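Local coordinates for protein cell divisionFtsK/SpoIIIE (Thermomonospora curvata, PDB 4NH0) that belongs to the ESX type VII secretion system, which exports EsxA and EsxB from the cell, and has weak intrinsic ATPase activity, at residues 341-346 and 423-428; 311-316 and 457-462; 320-325 and 347-352; 368-373 and 431-436. All blocks are in the same frame, centred on the assembly; numbering follows the deposited sequence.

Contact 1. Residues 341-346 and 423-428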
# COMPACT_ATOMS: atom_id res chain seq x y z
N LEU A 341 24.76 -2.60 27.22
CA LEU A 341 25.56 -1.39 27.31
C LEU A 341 24.88 -0.23 26.59
O LEU A 341 24.69 -0.26 25.38
CB LEU A 341 26.95 -1.64 26.73
CG LEU A 341 27.62 -2.88 27.31
CD1 LEU A 341 28.97 -3.14 26.66
CD2 LEU A 341 27.77 -2.76 28.82
N VAL A 342 24.50 0.79 27.36
CA VAL A 342 23.74 1.91 26.82
C VAL A 342 24.42 3.25 27.07
O VAL A 342 24.82 3.56 28.20
CB VAL A 342 22.32 1.95 27.43
CG1 VAL A 342 21.53 3.11 26.85
CG2 VAL A 342 21.60 0.64 27.19
N ASP A 343 24.55 4.05 26.02
CA ASP A 343 25.05 5.41 26.14
C ASP A 343 24.07 6.36 25.46
O ASP A 343 23.78 6.22 24.27
CB ASP A 343 26.44 5.54 25.52
CG ASP A 343 27.17 6.79 25.99
OD1 ASP A 343 26.51 7.73 26.47
OD2 ASP A 343 28.41 6.83 25.86
N PHE A 344 23.56 7.33 26.21
CA PHE A 344 22.57 8.27 25.69
C PHE A 344 23.16 9.15 24.60
O PHE A 344 22.51 9.40 23.58
CB PHE A 344 22.01 9.13 26.82
CG PHE A 344 21.05 10.18 26.34
CD1 PHE A 344 19.79 9.84 25.89
CD2 PHE A 344 21.40 11.52 26.36
CE1 PHE A 344 18.90 10.80 25.45
CE2 PHE A 344 20.52 12.49 25.92
CZ PHE A 344 19.27 12.13 25.47
N LYS A 345 24.38 9.63 24.81
CA LYS A 345 25.06 10.45 23.82
C LYS A 345 26.07 9.61 23.04
O LYS A 345 26.39 8.49 23.43
CB LYS A 345 25.74 11.64 24.49
CG LYS A 345 24.86 12.36 25.51
CD LYS A 345 25.47 13.68 25.96
CE LYS A 345 25.90 14.53 24.77
NZ LYS A 345 26.31 15.90 25.18
N GLY A 346 26.57 10.16 21.94
CA GLY A 346 27.45 9.42 21.05
C GLY A 346 28.82 9.10 21.61
O GLY A 346 29.84 9.38 20.98
N LEU A 423 23.84 2.14 31.85
CA LEU A 423 23.29 3.28 31.13
C LEU A 423 24.08 4.55 31.44
O LEU A 423 24.02 5.08 32.54
CB LEU A 423 21.81 3.48 31.49
CG LEU A 423 20.90 4.18 30.48
CD1 LEU A 423 19.44 3.93 30.83
CD2 LEU A 423 21.16 5.67 30.41
N ASP A 424 24.83 5.02 30.45
CA ASP A 424 25.62 6.24 30.61
C ASP A 424 24.78 7.47 30.28
O ASP A 424 23.87 7.40 29.45
CB ASP A 424 26.87 6.19 29.72
CG ASP A 424 27.96 7.13 30.19
OD1 ASP A 424 27.66 8.06 30.97
OD2 ASP A 424 29.13 6.93 29.79
N GLU A 425 25.10 8.58 30.93
CA GLU A 425 24.42 9.86 30.70
C GLU A 425 22.92 9.77 30.92
O GLU A 425 22.14 10.31 30.14
CB GLU A 425 24.70 10.37 29.29
CG GLU A 425 26.16 10.70 29.03
CD GLU A 425 26.70 11.73 29.99
OE1 GLU A 425 27.93 11.73 30.24
OE2 GLU A 425 25.91 12.54 30.51
N PHE A 426 22.51 9.09 31.99
CA PHE A 426 21.10 8.94 32.30
C PHE A 426 20.50 10.26 32.77
O PHE A 426 19.28 10.45 32.74
CB PHE A 426 20.89 7.87 33.37
CG PHE A 426 21.22 8.32 34.76
CD1 PHE A 426 22.54 8.43 35.18
CD2 PHE A 426 20.22 8.64 35.66
CE1 PHE A 426 22.84 8.85 36.45
CE2 PHE A 426 20.51 9.06 36.94
CZ PHE A 426 21.83 9.16 37.34
N SER A 427 21.36 11.18 33.20
CA SER A 427 20.92 12.48 33.68
C SER A 427 20.31 13.31 32.55
O SER A 427 19.20 13.83 32.68
CB SER A 427 22.08 13.24 34.32
OG SER A 427 21.68 14.53 34.74
N GLU A 428 21.04 13.44 31.45
CA GLU A 428 20.55 14.20 30.31
C GLU A 428 19.61 13.35 29.46
O GLU A 428 19.10 13.82 28.44
CB GLU A 428 21.71 14.72 29.46
CG GLU A 428 21.87 16.23 29.52
CD GLU A 428 23.02 16.74 28.67
OE1 GLU A 428 23.82 15.91 28.20
OE2 GLU A 428 23.13 17.97 28.49

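Contact 2. Residues 311-316 and 457-462. With SO4 (sulfate ion), chain C.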
# COMPACT_ATOMS: atom_id res chain seq x y z
N GLY A 311 30.95 11.22 37.31
CA GLY A 311 32.28 11.71 37.01
C GLY A 311 32.28 12.68 35.85
O GLY A 311 31.84 12.35 34.75
N ALA A 312 32.76 13.89 36.10
CA ALA A 312 32.83 14.92 35.07
C ALA A 312 33.84 14.55 34.00
O ALA A 312 34.52 13.53 34.10
CB ALA A 312 33.17 16.27 35.68
N THR A 313 33.94 15.38 32.96
CA THR A 313 34.85 15.12 31.86
C THR A 313 36.30 15.15 32.32
O THR A 313 36.76 16.13 32.90
CB THR A 313 34.66 16.14 30.72
OG1 THR A 313 33.32 16.05 30.22
CG2 THR A 313 35.64 15.86 29.59
N GLY A 314 37.02 14.07 32.06
CA GLY A 314 38.43 13.98 32.43
C GLY A 314 38.66 13.21 33.71
O GLY A 314 39.80 13.09 34.17
N SER A 315 37.58 12.70 34.30
CA SER A 315 37.68 11.93 35.53
C SER A 315 37.90 10.45 35.24
O SER A 315 38.14 9.66 36.15
CB SER A 315 36.43 12.12 36.38
OG SER A 315 35.27 11.75 35.67
N GLY A 316 37.81 10.08 33.96
CA GLY A 316 38.01 8.71 33.55
C GLY A 316 36.77 7.86 33.71
O GLY A 316 36.86 6.64 33.85
N ALA A 457 25.17 5.83 35.11
CA ALA A 457 26.35 6.67 35.05
C ALA A 457 26.06 7.97 34.32
O ALA A 457 25.35 7.99 33.31
CB ALA A 457 27.49 5.93 34.37
N SER A 458 26.61 9.07 34.83
CA SER A 458 26.42 10.37 34.20
C SER A 458 27.64 11.26 34.37
O SER A 458 28.38 11.14 35.35
CB SER A 458 25.19 11.07 34.76
OG SER A 458 25.12 12.40 34.29
N GLN A 459 27.83 12.17 33.42
CA GLN A 459 28.89 13.16 33.51
C GLN A 459 28.61 14.13 34.65
O GLN A 459 29.51 14.50 35.40
CB GLN A 459 29.01 13.92 32.19
CG GLN A 459 30.08 14.99 32.17
CD GLN A 459 30.18 15.68 30.82
OE1 GLN A 459 30.35 15.03 29.80
NE2 GLN A 459 30.07 17.00 30.82
N ARG A 460 27.35 14.53 34.78
CA ARG A 460 26.94 15.44 35.84
C ARG A 460 25.50 15.16 36.29
O ARG A 460 24.67 14.70 35.51
CB ARG A 460 27.07 16.89 35.37
CG ARG A 460 26.66 17.90 36.43
CD ARG A 460 27.00 19.32 36.05
NE ARG A 460 28.02 19.40 35.02
CZ ARG A 460 28.40 20.53 34.45
NH1 ARG A 460 27.85 21.68 34.83
NH2 ARG A 460 29.34 20.53 33.51
N LEU A 461 25.22 15.44 37.56
CA LEU A 461 23.94 15.12 38.17
C LEU A 461 23.32 16.30 38.91
O LEU A 461 24.03 17.18 39.41
CB LEU A 461 24.11 13.94 39.13
CG LEU A 461 22.87 13.17 39.54
CD1 LEU A 461 22.30 12.43 38.35
CD2 LEU A 461 23.20 12.21 40.67
N GLU A 462 21.99 16.33 38.97
CA GLU A 462 21.27 17.23 39.86
C GLU A 462 20.31 16.41 40.72
O GLU A 462 19.77 15.39 40.27
CB GLU A 462 20.52 18.32 39.09
CG GLU A 462 21.12 18.66 37.73
CD GLU A 462 20.84 20.09 37.32
OE1 GLU A 462 20.00 20.73 37.98
OE2 GLU A 462 21.46 20.57 36.34
S SO4 C . 35.73 10.89 31.13
O1 SO4 C . 36.54 11.93 30.51
O2 SO4 C . 34.33 11.08 30.77
O3 SO4 C . 36.19 9.58 30.68
O4 SO4 C . 35.87 10.97 32.58

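Contact 3. Residues 320-325 and 347-352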
# COMPACT_ATOMS: atom_id res chain seq x y z
N LEU A 320 36.59 3.86 33.37
CA LEU A 320 36.16 3.05 34.50
C LEU A 320 35.11 2.04 34.09
O LEU A 320 35.16 0.88 34.49
CB LEU A 320 35.62 3.94 35.63
CG LEU A 320 35.06 3.19 36.84
CD1 LEU A 320 36.13 2.29 37.44
CD2 LEU A 320 34.52 4.15 37.88
N LEU A 321 34.15 2.49 33.29
CA LEU A 321 33.07 1.62 32.82
C LEU A 321 33.59 0.49 31.95
O LEU A 321 33.07 -0.62 31.98
CB LEU A 321 32.02 2.44 32.06
CG LEU A 321 31.28 3.49 32.89
CD1 LEU A 321 30.33 4.29 32.02
CD2 LEU A 321 30.53 2.82 34.03
N ARG A 322 34.62 0.78 31.16
CA ARG A 322 35.26 -0.23 30.33
C ARG A 322 35.94 -1.27 31.20
O ARG A 322 35.84 -2.47 30.94
CB ARG A 322 36.27 0.40 29.38
CG ARG A 322 35.66 1.38 28.39
CD ARG A 322 36.74 2.06 27.56
NE ARG A 322 37.52 1.10 26.79
CZ ARG A 322 37.23 0.71 25.55
NH1 ARG A 322 36.16 1.20 24.94
NH2 ARG A 322 38.00 -0.16 24.92
N THR A 323 36.64 -0.80 32.22
CA THR A 323 37.39 -1.67 33.12
C THR A 323 36.46 -2.60 33.89
O THR A 323 36.75 -3.79 34.05
CB THR A 323 38.24 -0.86 34.11
OG1 THR A 323 39.04 0.08 33.39
CG2 THR A 323 39.13 -1.77 34.92
N LEU A 324 35.34 -2.06 34.37
CA LEU A 324 34.39 -2.84 35.14
C LEU A 324 33.76 -3.95 34.30
O LEU A 324 33.68 -5.10 34.74
CB LEU A 324 33.29 -1.95 35.71
CG LEU A 324 32.20 -2.67 36.50
CD1 LEU A 324 32.80 -3.46 37.64
CD2 LEU A 324 31.15 -1.70 37.01
N VAL A 325 33.33 -3.61 33.10
CA VAL A 325 32.70 -4.57 32.20
C VAL A 325 33.69 -5.66 31.77
O VAL A 325 33.38 -6.85 31.85
CB VAL A 325 32.13 -3.88 30.95
CG1 VAL A 325 31.70 -4.91 29.92
CG2 VAL A 325 30.96 -2.99 31.33
N GLY A 347 28.85 8.50 22.79
CA GLY A 347 30.10 8.12 23.42
C GLY A 347 30.60 6.79 22.89
O GLY A 347 29.82 5.87 22.64
N ALA A 348 31.92 6.68 22.73
CA ALA A 348 32.53 5.45 22.26
C ALA A 348 33.08 4.65 23.44
O ALA A 348 34.16 4.06 23.36
CB ALA A 348 33.63 5.74 21.26
N THR A 349 32.33 4.65 24.54
CA THR A 349 32.74 3.95 25.75
C THR A 349 32.84 2.45 25.51
O THR A 349 33.84 1.82 25.87
CB THR A 349 31.74 4.20 26.90
OG1 THR A 349 31.63 5.61 27.14
CG2 THR A 349 32.22 3.51 28.17
N PHE A 350 31.82 1.88 24.88
CA PHE A 350 31.77 0.44 24.67
C PHE A 350 32.17 0.06 23.25
O PHE A 350 31.68 -0.93 22.70
CB PHE A 350 30.37 -0.08 24.98
CG PHE A 350 29.75 0.54 26.20
CD1 PHE A 350 30.12 0.11 27.47
CD2 PHE A 350 28.81 1.54 26.09
CE1 PHE A 350 29.55 0.67 28.59
CE2 PHE A 350 28.24 2.11 27.21
CZ PHE A 350 28.61 1.67 28.47
N LEU A 351 33.06 0.84 22.66
CA LEU A 351 33.53 0.57 21.30
C LEU A 351 34.52 -0.59 21.29
O LEU A 351 35.65 -0.46 21.76
CB LEU A 351 34.16 1.81 20.69
CG LEU A 351 34.68 1.67 19.26
CD1 LEU A 351 33.58 1.16 18.34
CD2 LEU A 351 35.23 2.99 18.75
N GLY A 352 34.09 -1.73 20.75
CA GLY A 352 34.93 -2.91 20.69
C GLY A 352 34.36 -4.05 21.50
O GLY A 352 34.89 -5.16 21.49

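Contact 4. Residues 368-373 and 431-436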
# COMPACT_ATOMS: atom_id res chain seq x y z
N GLU A 368 20.00 11.67 19.38
CA GLU A 368 19.59 12.05 18.04
C GLU A 368 18.24 11.45 17.70
O GLU A 368 17.22 12.15 17.72
CB GLU A 368 20.65 11.62 17.02
CG GLU A 368 22.01 12.27 17.26
CD GLU A 368 23.06 11.83 16.27
OE1 GLU A 368 22.76 10.95 15.43
OE2 GLU A 368 24.19 12.36 16.32
N GLU A 369 18.21 10.16 17.40
CA GLU A 369 16.95 9.46 17.19
C GLU A 369 16.25 9.27 18.53
O GLU A 369 16.27 8.18 19.10
CB GLU A 369 17.16 8.12 16.49
CG GLU A 369 16.61 8.08 15.07
CD GLU A 369 16.78 6.73 14.41
OE1 GLU A 369 17.94 6.27 14.28
OE2 GLU A 369 15.76 6.12 14.02
N LEU A 370 15.64 10.35 19.02
CA LEU A 370 15.01 10.37 20.34
C LEU A 370 13.92 9.31 20.58
O LEU A 370 13.83 8.78 21.69
CB LEU A 370 14.42 11.77 20.59
CG LEU A 370 14.25 12.17 22.05
CD1 LEU A 370 15.61 12.28 22.73
CD2 LEU A 370 13.49 13.48 22.16
N PRO A 371 13.08 9.00 19.57
CA PRO A 371 12.07 7.97 19.84
C PRO A 371 12.63 6.59 20.18
O PRO A 371 11.90 5.76 20.71
CB PRO A 371 11.28 7.91 18.53
CG PRO A 371 11.43 9.26 17.94
CD PRO A 371 12.83 9.67 18.28
N LEU A 372 13.91 6.36 19.88
CA LEU A 372 14.54 5.08 20.20
C LEU A 372 14.55 4.82 21.70
O LEU A 372 14.59 3.67 22.14
CB LEU A 372 15.97 5.03 19.65
CG LEU A 372 16.11 4.76 18.16
CD1 LEU A 372 17.58 4.70 17.77
CD2 LEU A 372 15.41 3.47 17.79
N VAL A 373 14.52 5.89 22.48
CA VAL A 373 14.45 5.79 23.93
C VAL A 373 13.18 5.05 24.35
O VAL A 373 13.22 4.15 25.19
CB VAL A 373 14.48 7.17 24.61
CG1 VAL A 373 14.28 7.05 26.11
CG2 VAL A 373 15.79 7.88 24.30
N SER A 431 16.25 14.28 31.41
CA SER A 431 15.91 15.67 31.10
C SER A 431 15.40 15.77 29.66
O SER A 431 15.00 16.84 29.21
CB SER A 431 17.11 16.59 31.31
OG SER A 431 18.12 16.34 30.35
N ALA A 432 15.43 14.65 28.95
CA ALA A 432 14.88 14.57 27.61
C ALA A 432 13.54 13.85 27.63
O ALA A 432 12.53 14.37 27.15
CB ALA A 432 15.85 13.86 26.68
N LYS A 433 13.53 12.64 28.19
CA LYS A 433 12.31 11.87 28.33
C LYS A 433 12.13 11.42 29.78
O LYS A 433 12.53 10.32 30.15
CB LYS A 433 12.32 10.66 27.40
CG LYS A 433 12.72 10.98 25.97
CD LYS A 433 11.87 10.22 24.97
CE LYS A 433 10.42 10.66 25.04
NZ LYS A 433 9.58 9.99 24.00
N PRO A 434 11.52 12.29 30.61
CA PRO A 434 11.36 12.07 32.05
C PRO A 434 10.46 10.89 32.41
O PRO A 434 10.52 10.40 33.53
CB PRO A 434 10.74 13.38 32.54
CG PRO A 434 10.06 13.94 31.34
CD PRO A 434 10.93 13.57 30.18
N ASP A 435 9.64 10.44 31.47
CA ASP A 435 8.76 9.31 31.71
C ASP A 435 9.54 8.00 31.77
O ASP A 435 9.01 6.96 32.17
CB ASP A 435 7.68 9.22 30.62
CG ASP A 435 6.71 10.38 30.67
OD1 ASP A 435 5.78 10.35 31.50
OD2 ASP A 435 6.87 11.32 29.86
N PHE A 436 10.81 8.06 31.38
CA PHE A 436 11.66 6.88 31.35
C PHE A 436 12.05 6.42 32.75
O PHE A 436 12.47 5.28 32.94
CB PHE A 436 12.92 7.17 30.53
CG PHE A 436 13.70 5.95 30.16
CD1 PHE A 436 13.33 5.19 29.07
CD2 PHE A 436 14.81 5.57 30.89
CE1 PHE A 436 14.05 4.06 28.71
CE2 PHE A 436 15.53 4.44 30.55
CZ PHE A 436 15.15 3.69 29.46

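Contact 1. Residues 341-346 and 423-428
Val342 and Asp343 pair in parallel with Leu423 and Asp424. Asp424 N donates to Val342 O at 2.7 Å, almost straight at 173°. One step on, Phe344 N reaches Asp424 O at 3.3 Å. The carboxylates of Asp343 and Asp424 lie side by side and point the same way, their planes 14° apart. Each has its own partner. Asp343 OD1 accepts Lys345 N at 3.3 Å, an Asx turn that curls the chain as the strand ends, while Asp424 OD2 forms a salt bridge with Lys317. An alanine in place of Asp343 would probably leave Lys345 N without this acceptor and set the turn free to shift. Lys345 and Glu428 form only a long salt bridge, NZ to OE1 at 3.9 Å. Apolar contact comes from Val342 CG1 on Leu423 CG, and the Phe344 ring reaches Glu428 O through CE2. Strand 418-424 ends in an Asp-Glu pair after a hydrophobic run, as in a Walker B motif, and Glu425 is the inferred active-site residue. Its OE1 takes a weak hydrogen bond from Gln459 N. The pair sits inside the central sheet. Strand 359-364 flanks Leu341 and Asp343, strand 452-458 lies beyond 418-424, helix 317-329 touches Leu341 and Asp424, and Leu429 of helix 427-430 packs on Phe344 and Leu423.

Contact 2. Residues 311-316 and 457-462
Gly311 and Ser458 are joined by a backbone hydrogen bond. Gly311 N donates to Ser458 O at 3.2 Å. Weaker CA-H...O contacts continue the link past the strand end. Gln459 CA faces Gly311 O at 3.3 Å, and Ala312 CA faces Gln459 O at 3.4 Å. Side chains meet once, at Thr313 and Gln459. The Gln459 chain is extended, with CG anti to the backbone N (chi1 180°). The two side chains cross obliquely, and Thr313 OG1 lies 3.2 Å from Gln459 OE1. Residues 311-316 belong to the Walker A loop, or P-loop, which runs from strand 306-310 to helix 317-329 and supplies most of the predicted first ATP site. A type II turn from Ala312 to Ser315 shapes it, and Gly316 stands at the N-cap. Anion binding comes next. A sulfate ion, probably from the crystallisation liquor, accepts Gly314 N on O1 at 2.7 Å and, weakly, Gly316 N on O4. Lys317 N and Ser318 N also bond to it, so backbone amides grip the ion much as P-loops hold a phosphate. Ser458 OG donates to Arg460 O at 2.6 Å from above the carbonyl plane. Outside the segments, Thr313 O accepts from Arg480, and Arg460 makes a cation-pi contact with Phe482.

Contact 3. Residues 320-325 and 347-352
Arg322 lays its aliphatic chain across the backbone carbonyl of Thr349, with CG 3.1 Å from Thr349 O. The two side chains slide past each other in opposite directions. The arginine is bent at chi3 (60°), which turns NE off the line of the chain. NH1 donates to Thr349 O at 2.6 Å, but the bond is far from straight (132°), and the donor lies above the carbonyl plane. Leu351 O lies at the edge of the guanidinium, in its plane, 3.6 Å from NH1, too far for a bond. The Thr349 methyl packs against the helix. CG2 touches Leu321 CB at 4.0 Å and Arg322 CG at 4.1 Å. The same methyl sits over the centre of the Phe350 ring, 3.9 Å above its plane. Residues 348-351 form a type I turn, closed by a weak bond from Leu351 N to Ala348 O. Thr349 OG1 bonds to the OG of Ser318, a residue of the predicted ATP site. The turn therefore rests on the helix that follows the P-loop, and Leu321 packs onward against strands 418-424 and 452-458. Arg322 also makes a cation-pi contact with Phe576 of helix 575-583. Across these segments the arginine charge is probably offset by the Thr349 carbonyl, with no acid among the residues of 347-352 that touch it.

Contact 4. Residues 368-373 and 431-436
Lys433 runs from its CB toward Leu370 and Val373 at the start of helix 371-394. CB lies 4.3 Å from Val373 CG1. CG lies 4.4 Å from Val373 CB. With chi2 at -139°, CD comes closer still, 4.0 Å from Val373 CB and 4.1 Å from Leu370 O, and it also lies beside Leu370 CG. Beyond it the chain bends again, and NZ leaves the segments to form a salt bridge with Asp374. The methylenes pack on Leu370 and Val373, while the charge is paired at the tip. Leu370 CD1 reaches Ala432 CB at 4.3 Å. Val373 CG1 meets the Phe436 ring at CD1, 3.6 Å away, and the two side chains cross at a slant. An alanine in place of Phe436 would probably open a gap beside Val373 and leave Phe440 without its edge-to-face partner. Phe436 ends a short 3-10 segment just before helix 437-450. The contact therefore joins the start of one helix to the lead-in of another, beyond the C-terminal ends of strands 359-364 and 418-424, as in the alpha/beta layout of P-loop NTPases of the FtsK family.

From the N terminus, the P-loop at 311-316 opens contact 2, which closes only at 457-462, so the other three nest within its loop. It ties the P-loop to the end of strand 452-458. Contact 3 opens at 320-325 and ties helix 317-329 to the loop after strand 337-343. Contact 1 opens at 341-346, before contact 3 closes at 347-352, so these two cross. It pairs strands 337-343 and 418-424 in the sheet. Contact 4 opens at 368-373, in series with contact 3. Contact 1 closes at 423-428 and contact 4 at 431-436, so this pair crosses. Contact 4 ties the start of helix 371-394 to the lead-in of helix 437-450. Contact 1 touches all the others.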